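Local coordinates for carboxypeptidase A (Helicoverpa armigera, PDB 1JQG), which probably cleaves C-terminal residues from peptide substrates as a zinc metallocarboxypeptidase of the M14 family, and is seen here as the proenzyme with its activation peptide attached, at residues A[312-317]-A[326-331]; A[333-338]-A[377-382]; A[341-344]-A[348-351]. All coordinates share one frame; numbering follows the deposited sequence.

Interaction 1 (A[312-317]-A[326-331])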
ATOM      1  N   ILE A 312       2.562 -11.427   1.067  1.00 20.74           N
ATOM      2  CA  ILE A 312       1.109 -11.396   0.918  1.00 19.47           C
ATOM      3  C   ILE A 312       0.480 -11.804   2.237  1.00 15.26           C
ATOM      4  O   ILE A 312       0.761 -12.938   2.611  1.00 17.66           O
ATOM      5  CB  ILE A 312       0.677 -12.382  -0.192  1.00 25.37           C
ATOM      6  CG1 ILE A 312       1.225 -11.929  -1.561  1.00 23.19           C
ATOM      7  CG2 ILE A 312      -0.807 -12.598  -0.370  1.00 22.14           C
ATOM      8  CD1 ILE A 312       1.153 -12.996  -2.617  1.00 19.18           C
ATOM      9  N   LEU A 313      -0.183 -10.863   2.935  1.00 20.92           N
ATOM     10  CA  LEU A 313      -0.730 -11.150   4.274  1.00 25.86           C
ATOM     11  C   LEU A 313      -2.263 -11.180   4.253  1.00 26.11           C
ATOM     12  O   LEU A 313      -2.907 -10.672   3.327  1.00 20.41           O
ATOM     13  CB  LEU A 313      -0.335 -10.069   5.299  1.00 25.84           C
ATOM     14  CG  LEU A 313       1.172  -9.807   5.436  1.00 30.20           C
ATOM     15  CD1 LEU A 313       2.016 -11.082   5.491  1.00 24.72           C
ATOM     16  CD2 LEU A 313       1.741  -8.985   4.282  1.00 36.95           C
ATOM     17  N   TYR A 314      -2.790 -11.770   5.290  1.00 24.54           N
ATOM     18  CA  TYR A 314      -4.232 -11.917   5.497  1.00 26.67           C
ATOM     19  C   TYR A 314      -4.484 -12.198   6.959  1.00 32.02           C
ATOM     20  O   TYR A 314      -3.575 -12.135   7.792  1.00 31.58           O
ATOM     21  CB  TYR A 314      -4.758 -13.120   4.677  1.00 22.73           C
ATOM     22  CG  TYR A 314      -4.107 -14.462   5.106  1.00 22.47           C
ATOM     23  CD1 TYR A 314      -4.581 -15.153   6.232  1.00 16.99           C
ATOM     24  CD2 TYR A 314      -3.033 -15.004   4.375  1.00 27.43           C
ATOM     25  CE1 TYR A 314      -3.983 -16.360   6.630  1.00 18.10           C
ATOM     26  CE2 TYR A 314      -2.435 -16.210   4.777  1.00 23.63           C
ATOM     27  CZ  TYR A 314      -2.908 -16.885   5.906  1.00 22.57           C
ATOM     28  OH  TYR A 314      -2.322 -18.045   6.310  1.00 21.73           O
ATOM     29  N   GLY A 315      -5.710 -12.501   7.251  1.00 36.53           N
ATOM     30  CA  GLY A 315      -6.096 -12.897   8.602  1.00 33.35           C
ATOM     31  C   GLY A 315      -7.084 -11.983   9.165  1.00 31.66           C
ATOM     32  O   GLY A 315      -8.225 -11.994   8.722  1.00 38.75           O
ATOM     33  N   TYR A 316      -6.519 -11.320  10.078  1.00 32.82           N
ATOM     34  CA  TYR A 316      -7.075 -10.273  10.879  1.00 29.65           C
ATOM     35  C   TYR A 316      -5.850  -9.834  11.717  1.00 27.10           C
ATOM     36  O   TYR A 316      -5.210 -10.609  12.394  1.00 25.32           O
ATOM     37  CB  TYR A 316      -8.274 -10.794  11.695  1.00 24.18           C
ATOM     38  CG  TYR A 316      -9.589 -10.911  10.867  1.00 25.32           C
ATOM     39  CD1 TYR A 316      -9.957  -9.919   9.914  1.00 24.62           C
ATOM     40  CD2 TYR A 316     -10.427 -12.010  11.061  1.00 27.12           C
ATOM     41  CE1 TYR A 316     -11.160 -10.055   9.178  1.00 22.27           C
ATOM     42  CE2 TYR A 316     -11.618 -12.140  10.329  1.00 28.15           C
ATOM     43  CZ  TYR A 316     -11.985 -11.170   9.394  1.00 29.12           C
ATOM     44  OH  TYR A 316     -13.148 -11.319   8.696  1.00 27.48           O
ATOM     45  N   GLY A 317      -5.495  -8.583  11.662  1.00 22.22           N
ATOM     46  CA  GLY A 317      -4.277  -8.051  12.382  1.00 24.34           C
ATOM     47  C   GLY A 317      -4.143  -8.568  13.838  1.00 26.62           C
ATOM     48  O   GLY A 317      -3.081  -8.379  14.494  1.00 26.75           O
ATOM     49  N   LEU A 326      -7.184 -21.937   5.770  1.00 34.46           N
ATOM     50  CA  LEU A 326      -6.460 -22.852   4.883  1.00 34.68           C
ATOM     51  C   LEU A 326      -6.600 -22.461   3.416  1.00 32.93           C
ATOM     52  O   LEU A 326      -5.629 -22.546   2.651  1.00 28.22           O
ATOM     53  CB  LEU A 326      -6.903 -24.287   5.107  1.00 40.20           C
ATOM     54  CG  LEU A 326      -6.872 -24.835   6.538  1.00 43.29           C
ATOM     55  CD1 LEU A 326      -7.327 -26.290   6.556  1.00 38.58           C
ATOM     56  CD2 LEU A 326      -5.490 -24.658   7.145  1.00 45.55           C
ATOM     57  N   GLN A 327      -7.796 -22.036   3.027  1.00 32.12           N
ATOM     58  CA  GLN A 327      -8.068 -21.570   1.671  1.00 31.45           C
ATOM     59  C   GLN A 327      -7.360 -20.255   1.345  1.00 28.93           C
ATOM     60  O   GLN A 327      -6.728 -20.122   0.293  1.00 30.50           O
ATOM     61  CB  GLN A 327      -9.565 -21.374   1.465  1.00 39.56           C
ATOM     62  CG  GLN A 327     -10.389 -22.649   1.568  1.00 49.95           C
ATOM     63  CD  GLN A 327     -11.879 -22.410   1.357  1.00 59.31           C
ATOM     64  OE1 GLN A 327     -12.287 -22.024   0.236  1.00 56.63           O
ATOM     65  NE2 GLN A 327     -12.686 -22.637   2.402  1.00 58.33           N
ATOM     66  N   LEU A 328      -7.349 -19.334   2.313  1.00 24.02           N
ATOM     67  CA  LEU A 328      -6.661 -18.065   2.174  1.00 20.36           C
ATOM     68  C   LEU A 328      -5.165 -18.253   1.928  1.00 21.55           C
ATOM     69  O   LEU A 328      -4.554 -17.615   1.075  1.00 21.97           O
ATOM     70  CB  LEU A 328      -6.892 -17.259   3.429  1.00 20.33           C
ATOM     71  CG  LEU A 328      -8.217 -16.519   3.614  1.00 28.77           C
ATOM     72  CD1 LEU A 328      -8.195 -15.851   4.982  1.00 25.57           C
ATOM     73  CD2 LEU A 328      -8.381 -15.427   2.563  1.00 27.19           C
ATOM     74  N   HIS A 329      -4.520 -19.120   2.739  1.00 20.60           N
ATOM     75  CA  HIS A 329      -3.092 -19.337   2.601  1.00 21.54           C
ATOM     76  C   HIS A 329      -2.749 -20.018   1.272  1.00 23.67           C
ATOM     77  O   HIS A 329      -1.742 -19.698   0.646  1.00 23.34           O
ATOM     78  CB  HIS A 329      -2.575 -20.125   3.792  1.00 16.30           C
ATOM     79  CG  HIS A 329      -1.084 -20.038   3.968  1.00 19.79           C
ATOM     80  ND1 HIS A 329      -0.201 -20.780   3.192  1.00 22.02           N
ATOM     81  CD2 HIS A 329      -0.328 -19.296   4.793  1.00 15.03           C
ATOM     82  CE1 HIS A 329       1.035 -20.493   3.569  1.00 24.11           C
ATOM     83  NE2 HIS A 329       0.986 -19.577   4.528  1.00 20.61           N
ATOM     84  N   LEU A 330      -3.555 -20.983   0.869  1.00 23.80           N
ATOM     85  CA  LEU A 330      -3.370 -21.744  -0.356  1.00 24.54           C
ATOM     86  C   LEU A 330      -3.350 -20.845  -1.577  1.00 26.01           C
ATOM     87  O   LEU A 330      -2.491 -20.888  -2.461  1.00 26.41           O
ATOM     88  CB  LEU A 330      -4.487 -22.783  -0.499  1.00 28.61           C
ATOM     89  CG  LEU A 330      -4.440 -23.771  -1.654  1.00 48.27           C
ATOM     90  CD1 LEU A 330      -3.123 -24.538  -1.757  1.00 51.47           C
ATOM     91  CD2 LEU A 330      -5.537 -24.838  -1.506  1.00 47.83           C
ATOM     92  N   ILE A 331      -4.329 -19.908  -1.664  1.00 25.57           N
ATOM     93  CA  ILE A 331      -4.397 -19.001  -2.809  1.00 23.62           C
ATOM     94  C   ILE A 331      -3.259 -17.995  -2.749  1.00 25.38           C
ATOM     95  O   ILE A 331      -2.678 -17.614  -3.791  1.00 27.17           O
ATOM     96  CB  ILE A 331      -5.740 -18.289  -2.887  1.00 25.66           C
ATOM     97  CG1 ILE A 331      -6.861 -19.313  -3.127  1.00 26.31           C
ATOM     98  CG2 ILE A 331      -5.830 -17.222  -3.959  1.00 25.07           C
ATOM     99  CD1 ILE A 331      -8.264 -18.772  -3.191  1.00 26.95           C
TER
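Y314, the last residue of strand 311-314, faces L328 on helix 325-340, and their CA atoms, 7.4 Å apart, mark the nearest approach of the two backbones. Y314 carries nearly all of the strand's share of this buried contact. Its CB points toward the helix. CG sits between the backbone N and the carbonyl carbon (chi1 61°), which stands the ring up off the strand and against the helix. L328 lies over one face of the ring. Its CB is 4.3 Å from the Y314 ring centroid and only 13° off the ring normal, a CH-pi contact. Farther out on the same leucine, CD1 touches Y314 CD1 at 3.9 Å. These two elements belong to the beta-alpha-beta unit made of strand 311-314, helix 325-340 and strand 351-354. H329 comes next along the helix and meets the phenol end of the tyrosine. The Y314 and H329 ring centroids are 5.8 Å apart and their planes stand at 90°. The two rings meet rim to rim, and neither covers the face of the other. H329 NE2 also makes a weak hydrogen bond to the V352 carbonyl oxygen. On the far side of the leucine, the L328 side chain also touches P322 and M371, the latter on helix 366-373.

Interaction 2 (A[333-338]-A[377-382])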
ATOM      1  N   VAL A 333      -0.243 -18.607  -1.574  1.00 21.14           N
ATOM      2  CA  VAL A 333       0.926 -19.330  -2.041  1.00 23.99           C
ATOM      3  C   VAL A 333       0.939 -19.460  -3.569  1.00 21.89           C
ATOM      4  O   VAL A 333       1.998 -19.344  -4.185  1.00 22.79           O
ATOM      5  CB  VAL A 333       1.004 -20.749  -1.431  1.00 25.36           C
ATOM      6  CG1 VAL A 333       2.174 -21.579  -1.949  1.00 18.55           C
ATOM      7  CG2 VAL A 333       1.114 -20.605   0.078  1.00 27.30           C
ATOM      8  N   GLN A 334      -0.240 -19.606  -4.147  1.00 20.22           N
ATOM      9  CA  GLN A 334      -0.353 -19.709  -5.600  1.00 25.17           C
ATOM     10  C   GLN A 334       0.031 -18.382  -6.241  1.00 23.75           C
ATOM     11  O   GLN A 334       0.675 -18.360  -7.301  1.00 25.62           O
ATOM     12  CB  GLN A 334      -1.756 -20.163  -6.058  1.00 25.16           C
ATOM     13  CG  GLN A 334      -2.086 -21.591  -5.667  1.00 28.45           C
ATOM     14  CD  GLN A 334      -3.512 -21.987  -5.976  1.00 37.56           C
ATOM     15  OE1 GLN A 334      -4.161 -21.380  -6.839  1.00 48.21           O
ATOM     16  NE2 GLN A 334      -4.042 -23.001  -5.297  1.00 40.51           N
ATOM     17  N   MET A 335      -0.384 -17.276  -5.620  1.00 18.98           N
ATOM     18  CA  MET A 335      -0.073 -15.958  -6.171  1.00 20.38           C
ATOM     19  C   MET A 335       1.398 -15.651  -5.984  1.00 19.26           C
ATOM     20  O   MET A 335       2.030 -15.095  -6.862  1.00 25.21           O
ATOM     21  CB  MET A 335      -0.879 -14.815  -5.514  1.00 20.85           C
ATOM     22  CG  MET A 335      -2.358 -14.832  -5.815  1.00 16.67           C
ATOM     23  SD  MET A 335      -3.316 -13.437  -5.165  1.00 23.82           S
ATOM     24  CE  MET A 335      -3.322 -13.684  -3.401  1.00 16.63           C
ATOM     25  N   ALA A 336       1.944 -16.029  -4.844  1.00 19.98           N
ATOM     26  CA  ALA A 336       3.354 -15.846  -4.541  1.00 23.69           C
ATOM     27  C   ALA A 336       4.271 -16.601  -5.506  1.00 23.76           C
ATOM     28  O   ALA A 336       5.222 -16.033  -6.049  1.00 28.75           O
ATOM     29  CB  ALA A 336       3.679 -16.244  -3.104  1.00 22.76           C
ATOM     30  N   GLN A 337       4.019 -17.862  -5.714  1.00 23.57           N
ATOM     31  CA  GLN A 337       4.772 -18.681  -6.659  1.00 28.53           C
ATOM     32  C   GLN A 337       4.726 -18.161  -8.093  1.00 23.78           C
ATOM     33  O   GLN A 337       5.703 -18.337  -8.808  1.00 24.85           O
ATOM     34  CB  GLN A 337       4.193 -20.123  -6.601  1.00 24.07           C
ATOM     35  CG  GLN A 337       4.605 -20.821  -5.316  1.00 37.03           C
ATOM     36  CD  GLN A 337       4.180 -22.276  -5.302  1.00 40.61           C
ATOM     37  OE1 GLN A 337       3.022 -22.560  -5.582  1.00 53.44           O
ATOM     38  NE2 GLN A 337       5.152 -23.110  -4.994  1.00 43.40           N
ATOM     39  N   ALA A 338       3.604 -17.557  -8.479  1.00 22.02           N
ATOM     40  CA  ALA A 338       3.459 -16.969  -9.816  1.00 20.53           C
ATOM     41  C   ALA A 338       4.326 -15.719  -9.972  1.00 21.88           C
ATOM     42  O   ALA A 338       4.882 -15.532 -11.049  1.00 24.75           O
ATOM     43  CB  ALA A 338       2.029 -16.636 -10.198  1.00  9.58           C
ATOM     44  N   PHE A 377     -12.140 -13.745   0.388  1.00 24.60           N
ATOM     45  CA  PHE A 377     -10.694 -13.740   0.199  1.00 21.19           C
ATOM     46  C   PHE A 377     -10.215 -12.302   0.140  1.00 21.98           C
ATOM     47  O   PHE A 377     -10.680 -11.516  -0.709  1.00 26.43           O
ATOM     48  CB  PHE A 377     -10.323 -14.483  -1.087  1.00 18.11           C
ATOM     49  CG  PHE A 377     -10.861 -15.891  -1.139  1.00 19.06           C
ATOM     50  CD1 PHE A 377     -12.031 -16.169  -1.830  1.00 15.13           C
ATOM     51  CD2 PHE A 377     -10.241 -16.917  -0.464  1.00 22.24           C
ATOM     52  CE1 PHE A 377     -12.546 -17.444  -1.888  1.00 16.11           C
ATOM     53  CE2 PHE A 377     -10.755 -18.210  -0.503  1.00 19.49           C
ATOM     54  CZ  PHE A 377     -11.894 -18.467  -1.221  1.00 20.63           C
ATOM     55  N   SER A 378      -9.323 -11.912   1.037  1.00 20.64           N
ATOM     56  CA  SER A 378      -8.847 -10.530   1.105  1.00 18.33           C
ATOM     57  C   SER A 378      -7.405 -10.507   1.588  1.00 19.81           C
ATOM     58  O   SER A 378      -6.935 -11.026   2.582  1.00 16.43           O
ATOM     59  CB  SER A 378      -9.767  -9.708   2.001  1.00 14.40           C
ATOM     60  OG  SER A 378      -9.424  -8.357   2.088  1.00 30.86           O
ATOM     61  N   TYR A 379      -6.536  -9.890   0.806  1.00 24.18           N
ATOM     62  CA  TYR A 379      -5.120  -9.779   1.118  1.00 23.41           C
ATOM     63  C   TYR A 379      -4.650  -8.321   1.137  1.00 21.20           C
ATOM     64  O   TYR A 379      -5.190  -7.418   0.456  1.00 18.83           O
ATOM     65  CB  TYR A 379      -4.308 -10.622   0.110  1.00 20.01           C
ATOM     66  CG  TYR A 379      -4.767 -12.080   0.041  1.00 22.41           C
ATOM     67  CD1 TYR A 379      -5.745 -12.425  -0.902  1.00 20.57           C
ATOM     68  CD2 TYR A 379      -4.266 -13.070   0.873  1.00 17.14           C
ATOM     69  CE1 TYR A 379      -6.197 -13.715  -0.989  1.00 21.10           C
ATOM     70  CE2 TYR A 379      -4.704 -14.379   0.733  1.00 19.34           C
ATOM     71  CZ  TYR A 379      -5.683 -14.697  -0.180  1.00 17.64           C
ATOM     72  OH  TYR A 379      -6.181 -15.961  -0.311  1.00 19.46           O
ATOM     73  N   THR A 380      -3.537  -8.108   1.795  1.00 17.60           N
ATOM     74  CA  THR A 380      -2.783  -6.869   1.780  1.00 18.07           C
ATOM     75  C   THR A 380      -1.406  -7.165   1.174  1.00 21.66           C
ATOM     76  O   THR A 380      -0.657  -7.938   1.756  1.00 25.00           O
ATOM     77  CB  THR A 380      -2.684  -6.267   3.175  1.00 14.72           C
ATOM     78  OG1 THR A 380      -1.516  -5.397   3.141  1.00 18.92           O
ATOM     79  CG2 THR A 380      -2.435  -7.276   4.291  1.00 35.29           C
ATOM     80  N   TYR A 381      -1.160  -6.675  -0.038  1.00 22.29           N
ATOM     81  CA  TYR A 381       0.082  -6.905  -0.737  1.00 19.69           C
ATOM     82  C   TYR A 381       1.164  -5.975  -0.236  1.00 19.84           C
ATOM     83  O   TYR A 381       0.950  -4.823   0.084  1.00 24.17           O
ATOM     84  CB  TYR A 381      -0.055  -6.684  -2.251  1.00 24.52           C
ATOM     85  CG  TYR A 381      -0.388  -7.909  -3.071  1.00 20.18           C
ATOM     86  CD1 TYR A 381      -1.519  -8.653  -2.864  1.00 23.61           C
ATOM     87  CD2 TYR A 381       0.449  -8.307  -4.083  1.00 23.17           C
ATOM     88  CE1 TYR A 381      -1.817  -9.775  -3.623  1.00 25.23           C
ATOM     89  CE2 TYR A 381       0.184  -9.418  -4.872  1.00 23.32           C
ATOM     90  CZ  TYR A 381      -0.952 -10.145  -4.639  1.00 23.21           C
ATOM     91  OH  TYR A 381      -1.279 -11.237  -5.416  1.00 15.34           O
ATOM     92  N   GLU A 382       2.366  -6.510  -0.132  1.00 22.20           N
ATOM     93  CA  GLU A 382       3.548  -5.745   0.234  1.00 21.97           C
ATOM     94  C   GLU A 382       4.537  -5.954  -0.902  1.00 19.44           C
ATOM     95  O   GLU A 382       5.196  -6.971  -0.855  1.00 25.32           O
ATOM     96  CB  GLU A 382       4.131  -6.202   1.571  1.00 26.26           C
ATOM     97  CG  GLU A 382       3.209  -5.982   2.771  1.00 32.46           C
ATOM     98  CD  GLU A 382       3.105  -4.506   3.150  1.00 39.25           C
ATOM     99  OE1 GLU A 382       4.069  -3.782   2.833  1.00 37.91           O
ATOM    100  OE2 GLU A 382       2.095  -4.060   3.749  1.00 42.05           O
TER
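M335 reaches from helix 325-340 to two tyrosines of strand 377-383, Y379 and Y381. The tight part of the contact is made by this one side chain. Its terminal methyl lies over a face of the Y379 ring: CE is 3.9 Å from the Y379 ring centroid and 18° off the normal, a CH-pi contact. The closest ring atom is Y379 CD1, 3.7 Å from M335 CE. The methionine is extended as far as SD and then bends (chi3 -70°), which lays the methyl on the tyrosine. The sulfur itself is oblique to the Y379 ring. It lies instead at the edge of the Y381 ring, near the ring plane, and its distance from the Y381 ring centroid is 5.3 Å. Both are Met-aromatic contacts. M335 SD and Y381 OH are close, at 3.0 Å, but make no hydrogen bond. The helix covers one face of the mixed sheet of the zinc carboxypeptidase fold here. Y379 points its CB to the helix; Y381 does not, but its phenol end still arrives beside M335. T380 and E382 reach H306, a zinc ligand. E382 is the predicted proton donor/acceptor. Y379 OH continues past the methionine to a hydrogen bond with the carbonyl oxygen of L328, about two turns earlier in the same helix. The other side of the helix is looser. V333, Q334 and A338 are partly exposed, and Q337 is exposed to solvent; none of the four touches the strand segment.

Interaction 3 (A[341-344]-A[348-351])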
ATOM      1  N   ARG A 341       8.200 -16.708  -9.974  1.00 20.42           N
ATOM      2  CA  ARG A 341       8.616 -17.310 -11.231  1.00 28.39           C
ATOM      3  C   ARG A 341       9.079 -16.271 -12.245  1.00 28.67           C
ATOM      4  O   ARG A 341       9.756 -16.674 -13.198  1.00 35.63           O
ATOM      5  CB  ARG A 341       7.488 -18.231 -11.728  1.00 30.73           C
ATOM      6  CG  ARG A 341       7.659 -18.838 -13.094  1.00 34.66           C
ATOM      7  CD  ARG A 341       6.712 -20.021 -13.277  1.00 43.96           C
ATOM      8  NE  ARG A 341       6.850 -20.601 -14.633  1.00 41.49           N
ATOM      9  CZ  ARG A 341       6.422 -21.848 -14.893  1.00 53.99           C
ATOM     10  NH1 ARG A 341       5.884 -22.584 -13.908  1.00 47.37           N
ATOM     11  NH2 ARG A 341       6.557 -22.335 -16.143  1.00 51.73           N
ATOM     12  N   VAL A 342       8.681 -15.014 -12.068  1.00 24.85           N
ATOM     13  CA  VAL A 342       9.052 -13.971 -13.014  1.00 27.93           C
ATOM     14  C   VAL A 342       9.851 -12.831 -12.375  1.00 28.39           C
ATOM     15  O   VAL A 342       9.918 -11.725 -12.963  1.00 26.56           O
ATOM     16  CB  VAL A 342       7.819 -13.392 -13.764  1.00 22.63           C
ATOM     17  CG1 VAL A 342       7.147 -14.434 -14.638  1.00 12.94           C
ATOM     18  CG2 VAL A 342       6.908 -12.741 -12.741  1.00 20.43           C
ATOM     19  N   LYS A 343      10.265 -13.029 -11.124  1.00 28.42           N
ATOM     20  CA  LYS A 343      10.924 -11.998 -10.352  1.00 32.41           C
ATOM     21  C   LYS A 343      12.318 -11.644 -10.890  1.00 37.69           C
ATOM     22  O   LYS A 343      12.861 -12.290 -11.788  1.00 35.58           O
ATOM     23  CB  LYS A 343      11.067 -12.444  -8.900  1.00 32.04           C
ATOM     24  CG  LYS A 343      12.114 -13.543  -8.685  1.00 30.38           C
ATOM     25  CD  LYS A 343      12.480 -13.638  -7.201  1.00 34.64           C
ATOM     26  CE  LYS A 343      13.694 -14.546  -6.999  1.00 25.93           C
ATOM     27  NZ  LYS A 343      14.042 -14.618  -5.536  1.00 28.32           N
ATOM     28  N   TRP A 344      12.902 -10.591 -10.331  1.00 42.08           N
ATOM     29  CA  TRP A 344      14.270 -10.172 -10.614  1.00 42.42           C
ATOM     30  C   TRP A 344      15.183 -11.040  -9.744  1.00 46.01           C
ATOM     31  O   TRP A 344      14.848 -11.263  -8.566  1.00 45.98           O
ATOM     32  CB  TRP A 344      14.446  -8.715 -10.246  1.00 49.40           C
ATOM     33  CG  TRP A 344      14.273  -7.682 -11.310  1.00 50.12           C
ATOM     34  CD1 TRP A 344      14.554  -6.345 -11.204  1.00 52.89           C
ATOM     35  CD2 TRP A 344      13.822  -7.881 -12.652  1.00 49.62           C
ATOM     36  NE1 TRP A 344      14.274  -5.712 -12.394  1.00 52.56           N
ATOM     37  CE2 TRP A 344      13.820  -6.637 -13.294  1.00 48.07           C
ATOM     38  CE3 TRP A 344      13.371  -8.998 -13.361  1.00 50.58           C
ATOM     39  CZ2 TRP A 344      13.400  -6.455 -14.611  1.00 47.69           C
ATOM     40  CZ3 TRP A 344      12.951  -8.836 -14.650  1.00 47.47           C
ATOM     41  CH2 TRP A 344      12.966  -7.568 -15.257  1.00 52.35           C
ATOM     42  N   LYS A 348      14.057 -10.976  -3.581  1.00 36.89           N
ATOM     43  CA  LYS A 348      13.763 -12.189  -2.830  1.00 37.87           C
ATOM     44  C   LYS A 348      12.364 -12.759  -3.019  1.00 33.80           C
ATOM     45  O   LYS A 348      11.556 -12.157  -3.719  1.00 29.20           O
ATOM     46  CB  LYS A 348      13.982 -11.973  -1.325  1.00 38.35           C
ATOM     47  CG  LYS A 348      13.031 -10.960  -0.706  1.00 44.61           C
ATOM     48  CD  LYS A 348      13.482 -10.596   0.710  1.00 40.51           C
ATOM     49  CE  LYS A 348      12.538  -9.598   1.344  1.00 40.96           C
ATOM     50  NZ  LYS A 348      13.021  -9.156   2.684  1.00 47.56           N
ATOM     51  N   ASP A 349      12.181 -14.009  -2.570  1.00 32.94           N
ATOM     52  CA  ASP A 349      10.886 -14.691  -2.777  1.00 33.57           C
ATOM     53  C   ASP A 349       9.793 -14.154  -1.865  1.00 31.41           C
ATOM     54  O   ASP A 349      10.057 -13.642  -0.780  1.00 35.38           O
ATOM     55  CB  ASP A 349      11.028 -16.185  -2.544  1.00 38.95           C
ATOM     56  CG  ASP A 349      11.874 -16.896  -3.582  1.00 44.67           C
ATOM     57  OD1 ASP A 349      12.711 -17.726  -3.145  1.00 49.05           O
ATOM     58  OD2 ASP A 349      11.697 -16.633  -4.791  1.00 42.57           O
ATOM     59  N   TYR A 350       8.553 -14.287  -2.301  1.00 28.05           N
ATOM     60  CA  TYR A 350       7.418 -13.789  -1.522  1.00 26.19           C
ATOM     61  C   TYR A 350       7.117 -14.625  -0.293  1.00 24.73           C
ATOM     62  O   TYR A 350       7.109 -15.842  -0.368  1.00 26.50           O
ATOM     63  CB  TYR A 350       6.169 -13.670  -2.410  1.00 22.41           C
ATOM     64  CG  TYR A 350       5.876 -12.261  -2.863  1.00 16.77           C
ATOM     65  CD1 TYR A 350       6.635 -11.621  -3.824  1.00 15.35           C
ATOM     66  CD2 TYR A 350       4.808 -11.583  -2.293  1.00 16.32           C
ATOM     67  CE1 TYR A 350       6.341 -10.317  -4.236  1.00 19.01           C
ATOM     68  CE2 TYR A 350       4.509 -10.277  -2.691  1.00 20.48           C
ATOM     69  CZ  TYR A 350       5.269  -9.664  -3.659  1.00 21.36           C
ATOM     70  OH  TYR A 350       4.965  -8.393  -4.034  1.00 28.38           O
ATOM     71  N   ILE A 351       6.825 -13.978   0.814  1.00 26.83           N
ATOM     72  CA  ILE A 351       6.351 -14.603   2.042  1.00 24.91           C
ATOM     73  C   ILE A 351       4.815 -14.582   2.095  1.00 24.24           C
ATOM     74  O   ILE A 351       4.179 -13.589   1.709  1.00 22.69           O
ATOM     75  CB  ILE A 351       6.905 -13.788   3.237  1.00 32.54           C
ATOM     76  CG1 ILE A 351       8.430 -13.841   3.234  1.00 35.63           C
ATOM     77  CG2 ILE A 351       6.280 -14.201   4.565  1.00 34.79           C
ATOM     78  CD1 ILE A 351       9.096 -12.996   4.311  1.00 34.13           C
TER
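K343 loses the most surface in this contact, and K348 and D349 supply the other side of it. The loop folds back so that the CA atoms of K343 and D349 come within 8.0 Å. K343 points its CB toward the second segment. CG lies between the backbone N and the carbonyl carbon (chi1 72°), and beyond it the chain is extended, which carries the ammonium group across to the facing backbone. There NZ forms a salt bridge with D349, whose OD2 lies 3.2 Å from K343 NZ. The hydrogen bond within this bridge is weak. The other carboxylate oxygen, D349 OD1, is farther from K343 NZ at 4.1 Å. The two side chains cross at about a right angle. K343 NZ also donates to the N347 carbonyl oxygen, its stronger polar partner. K348 takes part through its main chain: its carbonyl carbon is 3.6 Å from K343 NZ, and its O is 3.9 Å from K343 CD. The K348 CB points away from the contact. D349 touches D340 at the end of the helix, and the nearby lysine may offset the two acidic groups there. D340 OD2 accepts from the N of Y350. This is a surface salt bridge across the connection that leads from helix 325-340 to strand 351-354 in a beta-alpha-beta unit.

Interactions 1 and 2 use residues about two turns apart on helix 325-340, with centres about 8 Å apart. They reach neighbouring antiparallel strands, joined by L313 O and T380 N at 3.1 Å. Interaction 3 lies in the loop after this helix, between the two segments of interaction 2 in sequence. Its centre is about 18 Å from that of interaction 1 and about 12 Å from that of interaction 2. I312 N and I351 O, 2.8 Å apart, tie it to interaction 1. A336 CB packs on Y350 CB at 3.6 Å, which ties it to interaction 2. Segment 377-382 contains E382, the predicted proton donor/acceptor. The Y381 side chain is about 6 Å from that of the zinc ligand H306.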